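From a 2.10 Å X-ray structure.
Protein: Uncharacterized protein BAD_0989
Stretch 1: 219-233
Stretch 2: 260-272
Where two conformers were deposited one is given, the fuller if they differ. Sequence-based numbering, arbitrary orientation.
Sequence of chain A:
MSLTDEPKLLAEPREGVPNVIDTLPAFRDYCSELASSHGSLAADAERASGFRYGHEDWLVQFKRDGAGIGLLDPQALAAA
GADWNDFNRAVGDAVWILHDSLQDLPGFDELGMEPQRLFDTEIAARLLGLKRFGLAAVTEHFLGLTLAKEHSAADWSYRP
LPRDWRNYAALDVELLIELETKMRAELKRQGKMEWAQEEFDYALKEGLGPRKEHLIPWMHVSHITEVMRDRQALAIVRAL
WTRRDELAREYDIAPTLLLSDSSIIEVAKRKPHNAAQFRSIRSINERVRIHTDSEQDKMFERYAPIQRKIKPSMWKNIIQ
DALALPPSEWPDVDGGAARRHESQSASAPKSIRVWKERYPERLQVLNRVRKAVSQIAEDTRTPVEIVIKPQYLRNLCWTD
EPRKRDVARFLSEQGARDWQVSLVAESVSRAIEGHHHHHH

Stretch 1 (219-233) MHVSHITEVMRDRQA
Stretch 2 260-272: SDSSIIEVAKRKP

Which polar contacts tie the two stretches most tightly? The shortest is a salt bridge, Lys271 NZ to Asp230 OD2 at 2.7 Å. Lys271 is the first residue past the helix 261-270 and has positive phi (46/71); its side chain (m, t, t, p) carries NZ back to Ala268 O, to which it donates at 3.0 Å. Asp230 (chi1 t) thus serves two purposes: OD2 meets the lysine, while OD1 caps the helix beginning at Arg231 through weak bonds from Gln232 N (3.3 Å) and Ala233 N (3.4 Å).

What holds the start of the second helix? Asp261 (chi1 m) accepts a near-linear hydrogen bond, Ser222 N to Asp261 OD2, 2.9 Å and 166°. Ser222 OG (chi1 p) also lies 3.0 Å from Asp261 OD2. Ser260 caps this helix, its OG accepting from Ser263 N at 3.0 Å.

How is Glu226 placed for its lysine? Its OE1 forms a salt bridge with Lys269 NZ at 3.2 Å, while His223 ND1 donates to Glu226 OE2 at 2.8 Å. Both carboxylate oxygens are therefore engaged; Glu226 is m, t with chi3 8°, and Lys269 is m, t, t, p.

How does the backbone bring apolar groups together? A type II turn, Val221 to Ile224, leads into the 3-10 segment 224-226, then a type I turn, Val227 to Asp230. Both stretches advance in the same sense: CA-CA distances are 5.8 Å for Val221-Asp261, 6.8 Å for Ile224-Ile265 and 4.4 Å for Ala233-Ala268. Ile265 (m, m) points toward the first stretch, its CD1 3.8 Å from both Val221 CG1 and Ile224 CD1. Val227 CG2 sits 4.4 Å from Ile265 CG2 and Ala268 CB. With only methyl side chains, Ala233 and Ala268 approach closely, CB to CB 3.9 Å.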

ATOM      1  N   MET A 219       6.175 -12.598 -12.299  1.00 26.67           N
ATOM      2  CA  MET A 219       6.887 -13.611 -11.528  1.00 31.73           C
ATOM      3  C   MET A 219       6.197 -13.834 -10.176  1.00 32.58           C
ATOM      4  O   MET A 219       6.556 -14.743  -9.420  1.00 33.71           O
ATOM      5  CB  MET A 219       8.347 -13.181 -11.347  1.00 31.03           C
ATOM      6  CG  MET A 219       9.340 -14.309 -11.162  1.00 34.86           C
ATOM      7  SD  MET A 219       9.438 -15.451 -12.548  1.00 21.86           S
ATOM      8  CE  MET A 219      10.690 -16.572 -11.926  1.00 25.00           C
ATOM      9  N   HIS A 220       5.184 -13.015  -9.902  1.00 32.38           N
ATOM     10  CA  HIS A 220       4.499 -12.997  -8.608  1.00 33.74           C
ATOM     11  C   HIS A 220       3.189 -13.783  -8.613  1.00 34.08           C
ATOM     12  O   HIS A 220       2.198 -13.384  -7.998  1.00 40.15           O
ATOM     13  CB  HIS A 220       4.317 -11.554  -8.135  1.00 31.81           C
ATOM     14  CG  HIS A 220       5.603 -10.901  -7.747  1.00 31.47           C
ATOM     15  ND1 HIS A 220       5.971 -10.710  -6.434  1.00 40.81           N
ATOM     16  CD2 HIS A 220       6.635 -10.449  -8.498  1.00 38.31           C
ATOM     17  CE1 HIS A 220       7.164 -10.141  -6.392  1.00 41.66           C
ATOM     18  NE2 HIS A 220       7.588  -9.974  -7.631  1.00 43.80           N
ATOM     19  N   VAL A 221       3.209 -14.903  -9.330  1.00 30.14           N
ATOM     20  CA  VAL A 221       2.136 -15.882  -9.324  1.00 26.79           C
ATOM     21  C   VAL A 221       2.471 -16.844  -8.187  1.00 25.73           C
ATOM     22  O   VAL A 221       3.605 -17.298  -8.088  1.00 28.50           O
ATOM     23  CB  VAL A 221       2.099 -16.631 -10.673  1.00 20.04           C
ATOM     24  CG1 VAL A 221       1.166 -17.822 -10.623  1.00 22.31           C
ATOM     25  CG2 VAL A 221       1.715 -15.678 -11.816  1.00 20.75           C
ATOM     26  N   SER A 222       1.505 -17.125  -7.315  1.00 28.79           N
ATOM     27  CA  SER A 222       1.751 -18.038  -6.202  0.50 29.90           C
ATOM     28  C   SER A 222       2.071 -19.446  -6.706  1.00 31.92           C
ATOM     29  O   SER A 222       1.524 -19.900  -7.721  1.00 30.11           O
ATOM     30  CB  SER A 222       0.590 -18.043  -5.197  0.50 29.30           C
ATOM     31  OG  SER A 222      -0.661 -18.181  -5.839  0.50 26.56           O
ATOM     32  N   HIS A 223       2.994 -20.102  -5.997  1.00 30.46           N
ATOM     33  CA  HIS A 223       3.513 -21.442  -6.315  1.00 29.35           C
ATOM     34  C   HIS A 223       4.340 -21.493  -7.603  1.00 30.43           C
ATOM     35  O   HIS A 223       4.472 -22.560  -8.217  1.00 23.94           O
ATOM     36  CB  HIS A 223       2.405 -22.505  -6.321  1.00 31.42           C
ATOM     37  CG  HIS A 223       1.732 -22.678  -4.998  1.00 44.24           C
ATOM     38  ND1 HIS A 223       2.025 -23.720  -4.145  1.00 49.60           N
ATOM     39  CD2 HIS A 223       0.786 -21.936  -4.375  1.00 48.90           C
ATOM     40  CE1 HIS A 223       1.286 -23.615  -3.055  1.00 50.00           C
ATOM     41  NE2 HIS A 223       0.528 -22.540  -3.168  1.00 51.42           N
ATOM     42  N   ILE A 224       4.918 -20.343  -7.977  1.00 30.32           N
ATOM     43  CA  ILE A 224       5.739 -20.195  -9.196  1.00 33.45           C
ATOM     44  C   ILE A 224       7.033 -21.003  -9.109  1.00 33.85           C
ATOM     45  O   ILE A 224       7.580 -21.448 -10.127  1.00 30.63           O
ATOM     46  CB  ILE A 224       6.033 -18.680  -9.528  1.00 32.36           C
ATOM     47  CG1 ILE A 224       6.648 -18.502 -10.919  1.00 29.89           C
ATOM     48  CG2 ILE A 224       6.898 -18.008  -8.449  1.00 30.51           C
ATOM     49  CD1 ILE A 224       5.824 -19.082 -12.012  1.00 23.14           C
ATOM     50  N   THR A 225       7.481 -21.213  -7.873  1.00 34.38           N
ATOM     51  CA  THR A 225       8.718 -21.912  -7.566  1.00 34.41           C
ATOM     52  C   THR A 225       8.689 -23.372  -8.035  1.00 34.55           C
ATOM     53  O   THR A 225       9.720 -23.933  -8.401  1.00 34.37           O
ATOM     54  CB  THR A 225       9.082 -21.773  -6.054  1.00 32.65           C
ATOM     55  OG1 THR A 225      10.312 -22.456  -5.782  1.00 36.49           O
ATOM     56  CG2 THR A 225       7.981 -22.312  -5.159  1.00 27.78           C
ATOM     57  N   GLU A 226       7.489 -23.945  -8.087  1.00 33.31           N
ATOM     58  CA  GLU A 226       7.271 -25.316  -8.530  1.00 35.40           C
ATOM     59  C   GLU A 226       7.484 -25.499 -10.034  1.00 35.20           C
ATOM     60  O   GLU A 226       7.403 -26.616 -10.543  1.00 35.81           O
ATOM     61  CB  GLU A 226       5.846 -25.743  -8.174  1.00 37.17           C
ATOM     62  CG  GLU A 226       5.480 -25.645  -6.694  1.00 38.89           C
ATOM     63  CD  GLU A 226       4.019 -25.969  -6.434  1.00 43.41           C
ATOM     64  OE1 GLU A 226       3.321 -26.411  -7.375  1.00 44.56           O
ATOM     65  OE2 GLU A 226       3.560 -25.782  -5.285  1.00 46.72           O
ATOM     66  N   VAL A 227       7.776 -24.398 -10.726  1.00 32.71           N
ATOM     67  CA  VAL A 227       7.789 -24.335 -12.186  1.00 33.36           C
ATOM     68  C   VAL A 227       9.061 -23.619 -12.691  1.00 35.72           C
ATOM     69  O   VAL A 227       9.353 -23.607 -13.891  1.00 38.98           O
ATOM     70  CB  VAL A 227       6.415 -23.721 -12.694  1.00 33.60           C
ATOM     71  CG1 VAL A 227       6.566 -22.554 -13.651  1.00 35.25           C
ATOM     72  CG2 VAL A 227       5.492 -24.801 -13.244  1.00 27.29           C
ATOM     73  N   MET A 228       9.845 -23.085 -11.752  1.00 37.15           N
ATOM     74  CA  MET A 228      11.063 -22.304 -12.050  1.00 40.03           C
ATOM     75  C   MET A 228      12.218 -23.025 -12.759  1.00 38.12           C
ATOM     76  O   MET A 228      13.059 -22.377 -13.373  1.00 37.96           O
ATOM     77  CB  MET A 228      11.577 -21.618 -10.782  1.00 41.80           C
ATOM     78  CG  MET A 228      11.207 -20.145 -10.689  1.00 47.98           C
ATOM     79  SD  MET A 228      11.212 -19.513  -8.996  1.00 62.55           S
ATOM     80  CE  MET A 228      12.897 -19.850  -8.465  1.00 61.57           C
ATOM     81  N   ARG A 229      12.255 -24.352 -12.689  1.00 39.21           N
ATOM     82  CA  ARG A 229      13.238 -25.144 -13.443  1.00 38.95           C
ATOM     83  C   ARG A 229      12.893 -25.225 -14.934  1.00 36.70           C
ATOM     84  O   ARG A 229      13.751 -25.516 -15.768  1.00 40.21           O
ATOM     85  CB  ARG A 229      13.341 -26.557 -12.853  1.00 44.86           C
ATOM     86  CG  ARG A 229      12.046 -27.390 -12.950  1.00 51.21           C
ATOM     87  CD  ARG A 229      11.723 -28.057 -11.626  1.00 61.24           C
ATOM     88  NE  ARG A 229      11.388 -27.067 -10.603  1.00 66.00           N
ATOM     89  CZ  ARG A 229      11.820 -27.102  -9.344  1.00 70.96           C
ATOM     90  NH1 ARG A 229      11.458 -26.148  -8.498  1.00 70.00           N
ATOM     91  NH2 ARG A 229      12.623 -28.078  -8.929  1.00 72.19           N
ATOM     92  N   ASP A 230      11.631 -24.960 -15.254  1.00 33.83           N
ATOM     93  CA  ASP A 230      11.076 -25.189 -16.577  1.00 29.85           C
ATOM     94  C   ASP A 230      10.785 -23.841 -17.234  1.00 26.95           C
ATOM     95  O   ASP A 230       9.792 -23.180 -16.914  1.00 25.68           O
ATOM     96  CB  ASP A 230       9.808 -26.043 -16.433  1.00 29.66           C
ATOM     97  CG  ASP A 230       9.232 -26.507 -17.762  1.00 30.36           C
ATOM     98  OD1 ASP A 230       9.729 -26.103 -18.839  1.00 31.77           O
ATOM     99  OD2 ASP A 230       8.252 -27.287 -17.720  1.00 21.01           O
ATOM    100  N   ARG A 231      11.658 -23.447 -18.155  1.00 27.39           N
ATOM    101  CA  ARG A 231      11.566 -22.135 -18.802  1.00 29.28           C
ATOM    102  C   ARG A 231      10.411 -22.024 -19.802  1.00 26.97           C
ATOM    103  O   ARG A 231       9.911 -20.924 -20.036  1.00 33.12           O
ATOM    104  CB  ARG A 231      12.900 -21.741 -19.445  1.00 29.13           C
ATOM    105  CG  ARG A 231      14.098 -21.956 -18.518  1.00 40.40           C
ATOM    106  CD  ARG A 231      15.281 -21.038 -18.808  1.00 41.39           C
ATOM    107  NE  ARG A 231      15.721 -21.098 -20.199  1.00 45.05           N
ATOM    108  CZ  ARG A 231      15.892 -20.036 -20.983  1.00 50.58           C
ATOM    109  NH1 ARG A 231      15.675 -18.813 -20.517  1.00 51.00           N
ATOM    110  NH2 ARG A 231      16.294 -20.199 -22.236  1.00 50.78           N
ATOM    111  N   GLN A 232       9.986 -23.153 -20.376  1.00 25.41           N
ATOM    112  CA  GLN A 232       8.790 -23.182 -21.230  1.00 22.86           C
ATOM    113  C   GLN A 232       7.514 -22.990 -20.410  1.00 20.43           C
ATOM    114  O   GLN A 232       6.571 -22.350 -20.867  1.00 22.57           O
ATOM    115  CB  GLN A 232       8.699 -24.465 -22.065  1.00 21.91           C
ATOM    116  CG  GLN A 232       7.688 -24.360 -23.219  1.00 18.58           C
ATOM    117  CD  GLN A 232       7.641 -25.580 -24.116  1.00 26.74           C
ATOM    118  OE1 GLN A 232       7.305 -25.469 -25.296  1.00 29.32           O
ATOM    119  NE2 GLN A 232       7.975 -26.748 -23.570  1.00 24.17           N
ATOM    120  N   ALA A 233       7.499 -23.546 -19.201  1.00 23.77           N
ATOM    121  CA  ALA A 233       6.414 -23.313 -18.250  1.00 23.54           C
ATOM    122  C   ALA A 233       6.393 -21.851 -17.833  1.00 20.52           C
ATOM    123  O   ALA A 233       5.332 -21.252 -17.708  1.00 22.00           O
ATOM    124  CB  ALA A 233       6.566 -24.204 -17.036  1.00 23.56           C
ATOM    125  N   SER A 260      -7.319 -17.986 -11.856  1.00 20.00           N
ATOM    126  CA  SER A 260      -6.554 -18.278 -10.657  1.00 20.79           C
ATOM    127  C   SER A 260      -5.083 -18.542 -10.970  1.00 20.40           C
ATOM    128  O   SER A 260      -4.731 -18.900 -12.097  1.00 14.90           O
ATOM    129  CB  SER A 260      -7.139 -19.503  -9.966  1.00 26.86           C
ATOM    130  OG  SER A 260      -6.898 -20.662 -10.741  1.00 25.20           O
ATOM    131  N   ASP A 261      -4.238 -18.383  -9.953  1.00 20.98           N
ATOM    132  CA  ASP A 261      -2.822 -18.735 -10.033  1.00 20.43           C
ATOM    133  C   ASP A 261      -2.613 -20.247 -10.122  1.00 16.19           C
ATOM    134  O   ASP A 261      -1.710 -20.699 -10.817  1.00 20.44           O
ATOM    135  CB  ASP A 261      -2.063 -18.175  -8.831  1.00 21.10           C
ATOM    136  CG  ASP A 261      -1.842 -16.672  -8.917  1.00 29.44           C
ATOM    137  OD1 ASP A 261      -2.351 -16.033  -9.862  1.00 35.65           O
ATOM    138  OD2 ASP A 261      -1.144 -16.123  -8.036  1.00 34.75           O
ATOM    139  N   SER A 262      -3.454 -21.015  -9.427  1.00 18.06           N
ATOM    140  CA  SER A 262      -3.452 -22.482  -9.515  1.00 21.58           C
ATOM    141  C   SER A 262      -3.641 -22.966 -10.939  1.00 22.03           C
ATOM    142  O   SER A 262      -2.921 -23.862 -11.362  1.00 24.37           O
ATOM    143  CB  SER A 262      -4.555 -23.102  -8.650  1.00 27.87           C
ATOM    144  OG  SER A 262      -4.505 -22.621  -7.323  1.00 35.80           O
ATOM    145  N   SER A 263      -4.607 -22.381 -11.657  1.00 20.71           N
ATOM    146  CA  SER A 263      -4.873 -22.714 -13.068  1.00 24.75           C
ATOM    147  C   SER A 263      -3.675 -22.431 -13.949  1.00 20.41           C
ATOM    148  O   SER A 263      -3.299 -23.286 -14.740  1.00 22.59           O
ATOM    149  CB  SER A 263      -6.074 -21.951 -13.634  1.00 20.13           C
ATOM    150  OG  SER A 263      -7.280 -22.382 -13.030  1.00 27.51           O
ATOM    151  N   ILE A 264      -3.104 -21.232 -13.800  1.00 21.54           N
ATOM    152  CA  ILE A 264      -1.880 -20.808 -14.496  1.00 20.66           C
ATOM    153  C   ILE A 264      -0.724 -21.805 -14.307  1.00 21.94           C
ATOM    154  O   ILE A 264      -0.163 -22.295 -15.289  1.00 21.73           O
ATOM    155  CB  ILE A 264      -1.435 -19.371 -14.069  1.00 19.71           C
ATOM    156  CG1 ILE A 264      -2.438 -18.325 -14.562  1.00 23.13           C
ATOM    157  CG2 ILE A 264      -0.042 -19.031 -14.602  1.00 16.99           C
ATOM    158  CD1 ILE A 264      -2.222 -16.942 -13.999  1.00 24.29           C
ATOM    159  N   ILE A 265      -0.398 -22.114 -13.050  1.00 23.51           N
ATOM    160  CA  ILE A 265       0.653 -23.091 -12.721  1.00 24.08           C
ATOM    161  C   ILE A 265       0.308 -24.485 -13.265  1.00 19.70           C
ATOM    162  O   ILE A 265       1.158 -25.156 -13.847  1.00 26.09           O
ATOM    163  CB  ILE A 265       0.943 -23.121 -11.184  1.00 26.82           C
ATOM    164  CG1 ILE A 265       1.438 -21.749 -10.685  1.00 28.05           C
ATOM    165  CG2 ILE A 265       1.933 -24.224 -10.805  1.00 27.40           C
ATOM    166  CD1 ILE A 265       2.727 -21.257 -11.317  1.00 26.25           C
ATOM    167  N   GLU A 266      -0.948 -24.888 -13.112  1.00 23.91           N
ATOM    168  CA  GLU A 266      -1.430 -26.178 -13.603  1.00 22.49           C
ATOM    169  C   GLU A 266      -1.198 -26.374 -15.102  1.00 24.40           C
ATOM    170  O   GLU A 266      -0.663 -27.406 -15.521  1.00 22.26           O
ATOM    171  CB  GLU A 266      -2.918 -26.320 -13.308  1.00 23.65           C
ATOM    172  CG  GLU A 266      -3.284 -27.607 -12.629  1.00 26.96           C
ATOM    173  CD  GLU A 266      -4.784 -27.833 -12.577  1.00 40.71           C
ATOM    174  OE1 GLU A 266      -5.230 -28.897 -13.053  1.00 39.79           O
ATOM    175  OE2 GLU A 266      -5.514 -26.952 -12.061  1.00 44.05           O
ATOM    176  N   VAL A 267      -1.581 -25.377 -15.901  1.00 23.25           N
ATOM    177  CA  VAL A 267      -1.450 -25.480 -17.359  1.00 23.56           C
ATOM    178  C   VAL A 267      -0.005 -25.281 -17.829  1.00 23.57           C
ATOM    179  O   VAL A 267       0.373 -25.751 -18.901  1.00 19.86           O
ATOM    180  CB  VAL A 267      -2.437 -24.548 -18.129  1.00 19.88           C
ATOM    181  CG1 VAL A 267      -3.863 -24.926 -17.842  1.00 21.75           C
ATOM    182  CG2 VAL A 267      -2.233 -23.134 -17.753  1.00 25.20           C
ATOM    183  N   ALA A 268       0.804 -24.610 -17.011  1.00 25.46           N
ATOM    184  CA  ALA A 268       2.225 -24.439 -17.312  1.00 24.29           C
ATOM    185  C   ALA A 268       2.972 -25.747 -17.092  1.00 23.28           C
ATOM    186  O   ALA A 268       3.909 -26.058 -17.822  1.00 27.86           O
ATOM    187  CB  ALA A 268       2.824 -23.324 -16.476  1.00 26.36           C
ATOM    188  N   LYS A 269       2.538 -26.507 -16.087  1.00 23.56           N
ATOM    189  CA  LYS A 269       3.030 -27.860 -15.838  1.00 18.64           C
ATOM    190  C   LYS A 269       2.606 -28.811 -16.953  1.00 19.25           C
ATOM    191  O   LYS A 269       3.439 -29.475 -17.563  1.00 18.12           O
ATOM    192  CB  LYS A 269       2.479 -28.376 -14.511  1.00 22.39           C
ATOM    193  CG  LYS A 269       3.236 -27.931 -13.276  1.00 12.27           C
ATOM    194  CD  LYS A 269       2.393 -28.277 -12.058  1.00 25.91           C
ATOM    195  CE  LYS A 269       3.224 -28.399 -10.798  1.00 23.37           C
ATOM    196  NZ  LYS A 269       3.876 -27.104 -10.481  1.00 34.63           N
ATOM    197  N   ARG A 270       1.307 -28.829 -17.240  1.00 18.62           N
ATOM    198  CA  ARG A 270       0.718 -29.827 -18.121  1.00 24.81           C
ATOM    199  C   ARG A 270       0.917 -29.557 -19.608  1.00 23.34           C
ATOM    200  O   ARG A 270       0.955 -30.497 -20.401  1.00 21.01           O
ATOM    201  CB  ARG A 270      -0.770 -29.970 -17.826  1.00 22.48           C
ATOM    202  CG  ARG A 270      -1.087 -30.674 -16.530  1.00 27.90           C
ATOM    203  CD  ARG A 270      -2.114 -31.752 -16.816  1.00 35.26           C
ATOM    204  NE  ARG A 270      -3.142 -31.846 -15.791  1.00 36.36           N
ATOM    205  CZ  ARG A 270      -4.324 -32.428 -15.971  1.00 29.32           C
ATOM    206  NH1 ARG A 270      -4.642 -32.961 -17.142  1.00 19.38           N
ATOM    207  NH2 ARG A 270      -5.195 -32.467 -14.977  1.00 35.47           N
ATOM    208  N   LYS A 271       1.034 -28.277 -19.970  1.00 26.34           N
ATOM    209  CA  LYS A 271       1.169 -27.829 -21.368  1.00 26.87           C
ATOM    210  C   LYS A 271       0.182 -28.486 -22.364  1.00 29.72           C
ATOM    211  O   LYS A 271       0.597 -29.298 -23.197  1.00 30.72           O
ATOM    212  CB  LYS A 271       2.612 -28.004 -21.858  1.00 27.88           C
ATOM    213  CG  LYS A 271       3.675 -27.591 -20.849  1.00 27.59           C
ATOM    214  CD  LYS A 271       5.059 -27.721 -21.439  1.00 24.59           C
ATOM    215  CE  LYS A 271       6.095 -27.063 -20.557  1.00 25.44           C
ATOM    216  NZ  LYS A 271       6.064 -27.633 -19.193  1.00 12.94           N
ATOM    217  N   PRO A 272      -1.121 -28.138 -22.276  1.00 27.02           N
ATOM    218  CA  PRO A 272      -2.086 -28.653 -23.249  1.00 23.49           C
ATOM    219  C   PRO A 272      -1.792 -28.165 -24.679  1.00 23.72           C
ATOM    220  O   PRO A 272      -1.641 -26.968 -24.911  1.00 22.15           O
ATOM    221  CB  PRO A 272      -3.422 -28.099 -22.740  1.00 24.82           C
ATOM    222  CG  PRO A 272      -3.057 -26.882 -21.947  1.00 24.92           C
ATOM    223  CD  PRO A 272      -1.759 -27.238 -21.294  1.00 25.22           C
TER
HETATM  224  O   HOH W   1      -0.547 -13.474  -9.412  1.00 28.09           O